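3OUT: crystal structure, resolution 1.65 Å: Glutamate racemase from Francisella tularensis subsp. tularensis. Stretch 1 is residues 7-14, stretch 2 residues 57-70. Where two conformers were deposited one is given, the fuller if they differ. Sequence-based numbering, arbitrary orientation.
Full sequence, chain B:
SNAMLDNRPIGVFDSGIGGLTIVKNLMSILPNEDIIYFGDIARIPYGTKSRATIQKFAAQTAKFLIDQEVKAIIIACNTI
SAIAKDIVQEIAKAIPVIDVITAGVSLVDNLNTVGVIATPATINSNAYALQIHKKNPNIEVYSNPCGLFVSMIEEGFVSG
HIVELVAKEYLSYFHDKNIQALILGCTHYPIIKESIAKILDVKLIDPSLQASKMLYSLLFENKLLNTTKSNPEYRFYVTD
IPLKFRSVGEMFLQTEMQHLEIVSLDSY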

ATOM      1  N   ASN B   7      21.752  23.224  -4.961  1.00 16.72           N
ATOM      2  CA  ASN B   7      21.125  22.916  -6.250  1.00 16.67           C
ATOM      3  C   ASN B   7      20.231  21.666  -6.200  1.00 15.08           C
ATOM      4  O   ASN B   7      19.852  21.114  -7.224  1.00 16.79           O
ATOM      5  CB  ASN B   7      22.200  22.822  -7.341  1.00 17.04           C
ATOM      6  CG  ASN B   7      22.847  24.160  -7.607  1.00 19.57           C
ATOM      7  OD1 ASN B   7      22.233  25.201  -7.404  1.00 22.22           O
ATOM      8  ND2 ASN B   7      24.107  24.147  -8.039  1.00 23.67           N
ATOM      9  N   ARG B   8      19.898  21.234  -4.986  0.50 14.10           N
ATOM     10  CA  ARG B   8      18.937  20.170  -4.785  0.50 13.19           C
ATOM     11  C   ARG B   8      17.522  20.745  -4.870  0.50 12.30           C
ATOM     12  O   ARG B   8      17.327  21.958  -4.646  0.50 11.17           O
ATOM     13  CB  ARG B   8      19.184  19.503  -3.432  0.50 13.68           C
ATOM     14  CG  ARG B   8      20.390  18.566  -3.470  0.50 15.46           C
ATOM     15  CD  ARG B   8      20.906  18.151  -2.093  0.50 17.92           C
ATOM     16  NE  ARG B   8      22.250  17.597  -2.241  0.50 20.87           N
ATOM     17  CZ  ARG B   8      22.799  16.686  -1.445  0.50 21.32           C
ATOM     18  NH1 ARG B   8      22.136  16.209  -0.404  0.50 21.73           N
ATOM     19  NH2 ARG B   8      24.026  16.254  -1.703  0.50 22.10           N
ATOM     20  N   PRO B   9      16.534  19.895  -5.211  1.00 12.01           N
ATOM     21  CA  PRO B   9      15.145  20.351  -5.337  1.00 11.14           C
ATOM     22  C   PRO B   9      14.472  20.567  -3.990  1.00 10.37           C
ATOM     23  O   PRO B   9      14.879  20.002  -2.958  1.00 10.44           O
ATOM     24  CB  PRO B   9      14.462  19.210  -6.094  1.00 11.75           C
ATOM     25  CG  PRO B   9      15.252  17.979  -5.746  1.00 14.33           C
ATOM     26  CD  PRO B   9      16.653  18.435  -5.408  1.00 12.16           C
ATOM     27  N   ILE B  10      13.405  21.361  -4.023  1.00  9.78           N
ATOM     28  CA  ILE B  10      12.462  21.523  -2.910  1.00  9.23           C
ATOM     29  C   ILE B  10      11.407  20.415  -3.064  1.00  9.57           C
ATOM     30  O   ILE B  10      10.943  20.164  -4.164  1.00 10.87           O
ATOM     31  CB  ILE B  10      11.749  22.882  -3.025  1.00  9.45           C
ATOM     32  CG1 ILE B  10      12.745  24.020  -2.852  1.00 10.93           C
ATOM     33  CG2 ILE B  10      10.614  23.009  -1.997  1.00 10.37           C
ATOM     34  CD1 ILE B  10      12.227  25.384  -3.371  1.00 12.67           C
ATOM     35  N   GLY B  11      11.068  19.756  -1.966  1.00  9.41           N
ATOM     36  CA  GLY B  11      10.009  18.757  -1.949  1.00  8.99           C
ATOM     37  C   GLY B  11       8.712  19.373  -1.478  1.00  9.00           C
ATOM     38  O   GLY B  11       8.654  19.921  -0.371  1.00  9.66           O
ATOM     39  N   VAL B  12       7.669  19.250  -2.287  1.00  7.08           N
ATOM     40  CA  VAL B  12       6.362  19.636  -1.897  1.00  7.18           C
ATOM     41  C   VAL B  12       5.553  18.359  -1.619  1.00  7.90           C
ATOM     42  O   VAL B  12       5.296  17.555  -2.526  1.00  7.86           O
ATOM     43  CB  VAL B  12       5.622  20.507  -2.974  1.00  6.88           C
ATOM     44  CG1 VAL B  12       4.175  20.758  -2.527  1.00  8.33           C
ATOM     45  CG2 VAL B  12       6.392  21.786  -3.286  1.00  8.19           C
ATOM     46  N   PHE B  13       5.203  18.199  -0.339  1.00  7.56           N
ATOM     47  CA  PHE B  13       4.639  16.979   0.256  1.00  7.67           C
ATOM     48  C   PHE B  13       3.128  17.125   0.431  1.00  7.88           C
ATOM     49  O   PHE B  13       2.673  17.913   1.263  1.00  8.85           O
ATOM     50  CB  PHE B  13       5.394  16.797   1.575  1.00  7.52           C
ATOM     51  CG  PHE B  13       5.188  15.455   2.307  1.00  6.22           C
ATOM     52  CD1 PHE B  13       4.003  14.740   2.265  1.00  8.36           C
ATOM     53  CD2 PHE B  13       6.208  14.958   3.098  1.00  7.55           C
ATOM     54  CE1 PHE B  13       3.884  13.570   2.989  1.00  7.16           C
ATOM     55  CE2 PHE B  13       6.076  13.814   3.838  1.00  8.79           C
ATOM     56  CZ  PHE B  13       4.943  13.090   3.754  1.00  8.26           C
ATOM     57  N   ASP B  14       2.354  16.387  -0.376  1.00  7.41           N
ATOM     58  CA  ASP B  14       0.899  16.507  -0.359  1.00  6.85           C
ATOM     59  C   ASP B  14       0.298  15.139  -0.081  1.00  7.80           C
ATOM     60  O   ASP B  14       0.927  14.083  -0.301  1.00  8.56           O
ATOM     61  CB  ASP B  14       0.425  17.013  -1.735  1.00  7.04           C
ATOM     62  CG  ASP B  14      -0.986  17.573  -1.749  1.00  9.51           C
ATOM     63  OD1 ASP B  14      -1.619  17.771  -0.665  1.00  7.56           O
ATOM     64  OD2 ASP B  14      -1.474  17.820  -2.907  1.00  8.34           O
ATOM     65  N   PHE B  57       1.064   6.346   6.002  1.00  7.33           N
ATOM     66  CA  PHE B  57       1.192   6.839   4.637  1.00  7.47           C
ATOM     67  C   PHE B  57       2.251   7.924   4.560  1.00  7.28           C
ATOM     68  O   PHE B  57       3.137   7.931   3.651  1.00  6.97           O
ATOM     69  CB  PHE B  57      -0.142   7.427   4.174  1.00  7.95           C
ATOM     70  CG  PHE B  57      -1.224   6.436   3.902  1.00  9.97           C
ATOM     71  CD1 PHE B  57      -1.017   5.080   3.901  1.00 11.94           C
ATOM     72  CD2 PHE B  57      -2.499   6.943   3.627  1.00 13.60           C
ATOM     73  CE1 PHE B  57      -2.067   4.226   3.610  1.00 14.53           C
ATOM     74  CE2 PHE B  57      -3.541   6.108   3.343  1.00 13.82           C
ATOM     75  CZ  PHE B  57      -3.303   4.757   3.333  1.00 11.23           C
ATOM     76  N   ALA B  58       2.236   8.850   5.528  1.00  6.91           N
ATOM     77  CA  ALA B  58       3.192   9.983   5.508  1.00  7.03           C
ATOM     78  C   ALA B  58       4.630   9.520   5.688  1.00  7.13           C
ATOM     79  O   ALA B  58       5.528  10.102   5.067  1.00  7.60           O
ATOM     80  CB  ALA B  58       2.862  11.002   6.618  1.00  7.07           C
ATOM     81  N   ALA B  59       4.853   8.469   6.483  1.00  6.92           N
ATOM     82  CA  ALA B  59       6.225   7.953   6.631  1.00  7.35           C
ATOM     83  C   ALA B  59       6.758   7.454   5.279  1.00  6.87           C
ATOM     84  O   ALA B  59       7.903   7.675   4.949  1.00  7.04           O
ATOM     85  CB  ALA B  59       6.324   6.884   7.723  1.00  6.51           C
ATOM     86  N   GLN B  60       5.910   6.838   4.459  1.00  7.48           N
ATOM     87  CA  GLN B  60       6.339   6.341   3.177  1.00  7.64           C
ATOM     88  C   GLN B  60       6.734   7.484   2.235  1.00  8.20           C
ATOM     89  O   GLN B  60       7.803   7.438   1.623  1.00  7.53           O
ATOM     90  CB  GLN B  60       5.223   5.506   2.532  1.00  8.04           C
ATOM     91  CG  GLN B  60       4.828   4.237   3.321  1.00  7.38           C
ATOM     92  CD  GLN B  60       3.826   3.463   2.542  1.00  9.27           C
ATOM     93  OE1 GLN B  60       2.687   3.872   2.434  1.00 10.12           O
ATOM     94  NE2 GLN B  60       4.253   2.337   1.940  1.00 14.50           N
ATOM     95  N   THR B  61       5.883   8.514   2.130  1.00  7.23           N
ATOM     96  CA  THR B  61       6.155   9.669   1.253  1.00  6.40           C
ATOM     97  C   THR B  61       7.425  10.373   1.738  1.00  6.53           C
ATOM     98  O   THR B  61       8.239  10.775   0.941  1.00  7.73           O
ATOM     99  CB  THR B  61       4.990  10.639   1.206  1.00  6.47           C
ATOM    100  OG1 THR B  61       3.871   9.946   0.631  1.00  8.42           O
ATOM    101  CG2 THR B  61       5.319  11.875   0.346  1.00  8.22           C
ATOM    102  N   ALA B  62       7.585  10.525   3.030  1.00  6.55           N
ATOM    103  CA  ALA B  62       8.785  11.159   3.581  1.00  7.17           C
ATOM    104  C   ALA B  62      10.034  10.446   3.154  1.00  7.12           C
ATOM    105  O   ALA B  62      11.002  11.081   2.690  1.00  7.75           O
ATOM    106  CB  ALA B  62       8.723  11.272   5.130  1.00  7.86           C
ATOM    107  N   LYS B  63      10.024   9.111   3.253  1.00  8.05           N
ATOM    108  CA  LYS B  63      11.189   8.336   2.858  1.00  7.77           C
ATOM    109  C   LYS B  63      11.453   8.495   1.361  1.00  8.62           C
ATOM    110  O   LYS B  63      12.607   8.588   0.935  1.00  7.79           O
ATOM    111  CB  LYS B  63      11.043   6.867   3.270  1.00  8.58           C
ATOM    112  CG  LYS B  63      11.016   6.737   4.779  1.00  9.86           C
ATOM    113  CD  LYS B  63      10.605   5.338   5.250  1.00 13.09           C
ATOM    114  CE  LYS B  63      10.390   5.316   6.757  1.00 15.82           C
ATOM    115  NZ  LYS B  63      10.001   3.911   7.269  1.00 16.12           N
ATOM    116  N   PHE B  64      10.402   8.481   0.537  1.00  7.90           N
ATOM    117  CA  PHE B  64      10.579   8.671  -0.885  1.00  8.46           C
ATOM    118  C   PHE B  64      11.253  10.009  -1.153  1.00  8.99           C
ATOM    119  O   PHE B  64      12.186  10.092  -1.947  1.00  8.33           O
ATOM    120  CB  PHE B  64       9.217   8.596  -1.614  1.00  9.20           C
ATOM    121  CG  PHE B  64       9.315   8.786  -3.092  1.00  9.05           C
ATOM    122  CD1 PHE B  64       9.416  10.043  -3.641  1.00  8.63           C
ATOM    123  CD2 PHE B  64       9.342   7.689  -3.937  1.00 10.49           C
ATOM    124  CE1 PHE B  64       9.515  10.212  -4.995  1.00 11.14           C
ATOM    125  CE2 PHE B  64       9.452   7.857  -5.308  1.00 11.67           C
ATOM    126  CZ  PHE B  64       9.522   9.134  -5.833  1.00 10.00           C
ATOM    127  N   LEU B  65      10.804  11.075  -0.504  1.00  7.88           N
ATOM    128  CA  LEU B  65      11.379  12.393  -0.808  1.00  7.86           C
ATOM    129  C   LEU B  65      12.825  12.508  -0.355  1.00  7.76           C
ATOM    130  O   LEU B  65      13.638  13.123  -1.045  1.00  7.85           O
ATOM    131  CB  LEU B  65      10.535  13.498  -0.168  1.00  8.23           C
ATOM    132  CG  LEU B  65       9.209  13.782  -0.857  1.00  7.35           C
ATOM    133  CD1 LEU B  65       8.337  14.732  -0.059  1.00 11.25           C
ATOM    134  CD2 LEU B  65       9.391  14.298  -2.316  1.00 10.50           C
ATOM    135  N   ILE B  66      13.131  11.938   0.809  1.00  8.31           N
ATOM    136  CA  ILE B  66      14.496  11.977   1.354  1.00 10.10           C
ATOM    137  C   ILE B  66      15.458  11.200   0.454  1.00 10.50           C
ATOM    138  O   ILE B  66      16.590  11.626   0.239  1.00 10.23           O
ATOM    139  CB  ILE B  66      14.542  11.544   2.825  1.00 11.69           C
ATOM    140  CG1 ILE B  66      13.805  12.568   3.698  1.00 12.21           C
ATOM    141  CG2 ILE B  66      16.012  11.292   3.295  1.00 12.69           C
ATOM    142  CD1 ILE B  66      14.336  14.047   3.758  1.00 14.25           C
ATOM    143  N   ASP B  67      14.993  10.124  -0.164  1.00 10.45           N
ATOM    144  CA  ASP B  67      15.782   9.382  -1.149  1.00 10.13           C
ATOM    145  C   ASP B  67      16.075  10.177  -2.407  1.00  9.92           C
ATOM    146  O   ASP B  67      17.054   9.868  -3.130  1.00 11.24           O
ATOM    147  CB  ASP B  67      15.061   8.094  -1.570  1.00 12.11           C
ATOM    148  CG  ASP B  67      15.394   6.916  -0.711  1.00 15.07           C
ATOM    149  OD1 ASP B  67      16.022   7.077   0.345  1.00 18.98           O
ATOM    150  OD2 ASP B  67      14.952   5.817  -1.141  1.00 21.28           O
ATOM    151  N   GLN B  68      15.272  11.211  -2.684  1.00  9.12           N
ATOM    152  CA  GLN B  68      15.542  12.120  -3.823  1.00  9.40           C
ATOM    153  C   GLN B  68      16.472  13.267  -3.458  1.00  9.64           C
ATOM    154  O   GLN B  68      16.800  14.126  -4.322  1.00 11.56           O
ATOM    155  CB  GLN B  68      14.259  12.739  -4.388  1.00  9.80           C
ATOM    156  CG  GLN B  68      13.103  11.819  -4.614  1.00 11.64           C
ATOM    157  CD  GLN B  68      13.414  10.583  -5.381  1.00 18.87           C
ATOM    158  OE1 GLN B  68      13.804  10.669  -6.557  1.00 17.21           O
ATOM    159  NE2 GLN B  68      13.198   9.390  -4.737  1.00 19.78           N
ATOM    160  N   GLU B  69      16.900  13.302  -2.205  1.00  8.79           N
ATOM    161  CA  GLU B  69      17.860  14.294  -1.696  1.00  8.80           C
ATOM    162  C   GLU B  69      17.341  15.718  -1.907  1.00  9.25           C
ATOM    163  O   GLU B  69      18.044  16.589  -2.466  1.00 12.73           O
ATOM    164  CB  GLU B  69      19.265  14.089  -2.257  1.00  9.06           C
ATOM    165  CG  GLU B  69      19.887  12.789  -1.795  1.00  9.75           C
ATOM    166  CD  GLU B  69      21.293  12.552  -2.329  1.00 12.51           C
ATOM    167  OE1 GLU B  69      21.587  12.821  -3.511  1.00 15.29           O
ATOM    168  OE2 GLU B  69      22.111  12.133  -1.515  1.00 15.57           O
ATOM    169  N   VAL B  70      16.084  15.948  -1.493  1.00  9.05           N
ATOM    170  CA  VAL B  70      15.556  17.316  -1.431  1.00  9.67           C
ATOM    171  C   VAL B  70      16.348  18.130  -0.402  1.00  9.91           C
ATOM    172  O   VAL B  70      16.809  17.565   0.593  1.00 10.69           O
ATOM    173  CB  VAL B  70      14.047  17.366  -1.122  1.00  9.93           C
ATOM    174  CG1 VAL B  70      13.225  16.685  -2.262  1.00 11.03           C
ATOM    175  CG2 VAL B  70      13.713  16.710   0.244  1.00  9.06           C
TER
HETATM  176  O   HOH W   1      19.972  16.654   0.700  1.00 42.36           O
HETATM  177  O   HOH W   2       1.586  11.530   0.970  1.00  8.39           O

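Two stretches of glutamate racemase meet in a mixed contact: the F13 ring packs against the helix, while the loop segments touch through backbone and side-chain contacts; no direct hydrogen bond crosses, and two waters bridge. Strand 10-14 runs nearly antiparallel to helix 57-67, their axes at 166° and 9.6 Å apart at closest approach, and the contact buries 515 Å² in all.

The center is F13, which gives up 107 Å². Its CA-CB bond points sideways, but with chi1 t the ring end comes nearer the helix. T61 CG2 lies over one face of the ring, 3.6 Å from its centroid and 18° off the normal, a CH-pi contact. At the ring edge, F13 CZ comes within 3.3 Å of A58 O; that oxygen already accepts the helical hydrogen bond from A62 N (2.9 Å). The small side chains of A58 and A62 leave room for the ring, with F13 CZ 4.1 Å from A58 CB and F13 CE2 3.9 Å from A62 CB. L65, pointing toward the strand, adds its methyl CD1 at 3.8 Å from F13 CD2. T61 serves two roles: its methyl meets the ring, while its OG1 is hydrogen-bonded to water 2 (2.8 Å from the water oxygen), which donates to D14 O (2.9 Å from the water oxygen).

G11 suits its place because it has no side chain: a CB there would point toward the other stretch and sit 3.2 Å from V70 CG1, a tight fit. Instead V70 CG1 rests 3.8 Å from G11 N and 4.2 Å from P9 CG.

Past the helix, E69 turns the chain with positive phi (58°), and V70 follows in an extended conformation that brings its backbone beside P9; their CA atoms are 5.0 Å apart. Here V70 CA approaches P9 O at 3.2 Å in a CA-H...O contact. Q68 steadies the helix end from within its own stretch, its NE2 donating to F64 O at 3.0 Å.

At the more exposed end, R8 extends along E69, with R8 CG 3.2 Å from E69 O, a carbonyl that this contact buries without a hydrogen-bonding partner. E69 CD lies over one face of the guanidinium, and R8 NH1 is 4.2 Å from E69 OE2, too far for a salt bridge and with the oxygen well out of plane: charges near each other only. R8 NH1 instead donates to water 1 (2.5 Å from the water oxygen), which donates to V70 O (3.3 Å from the water oxygen).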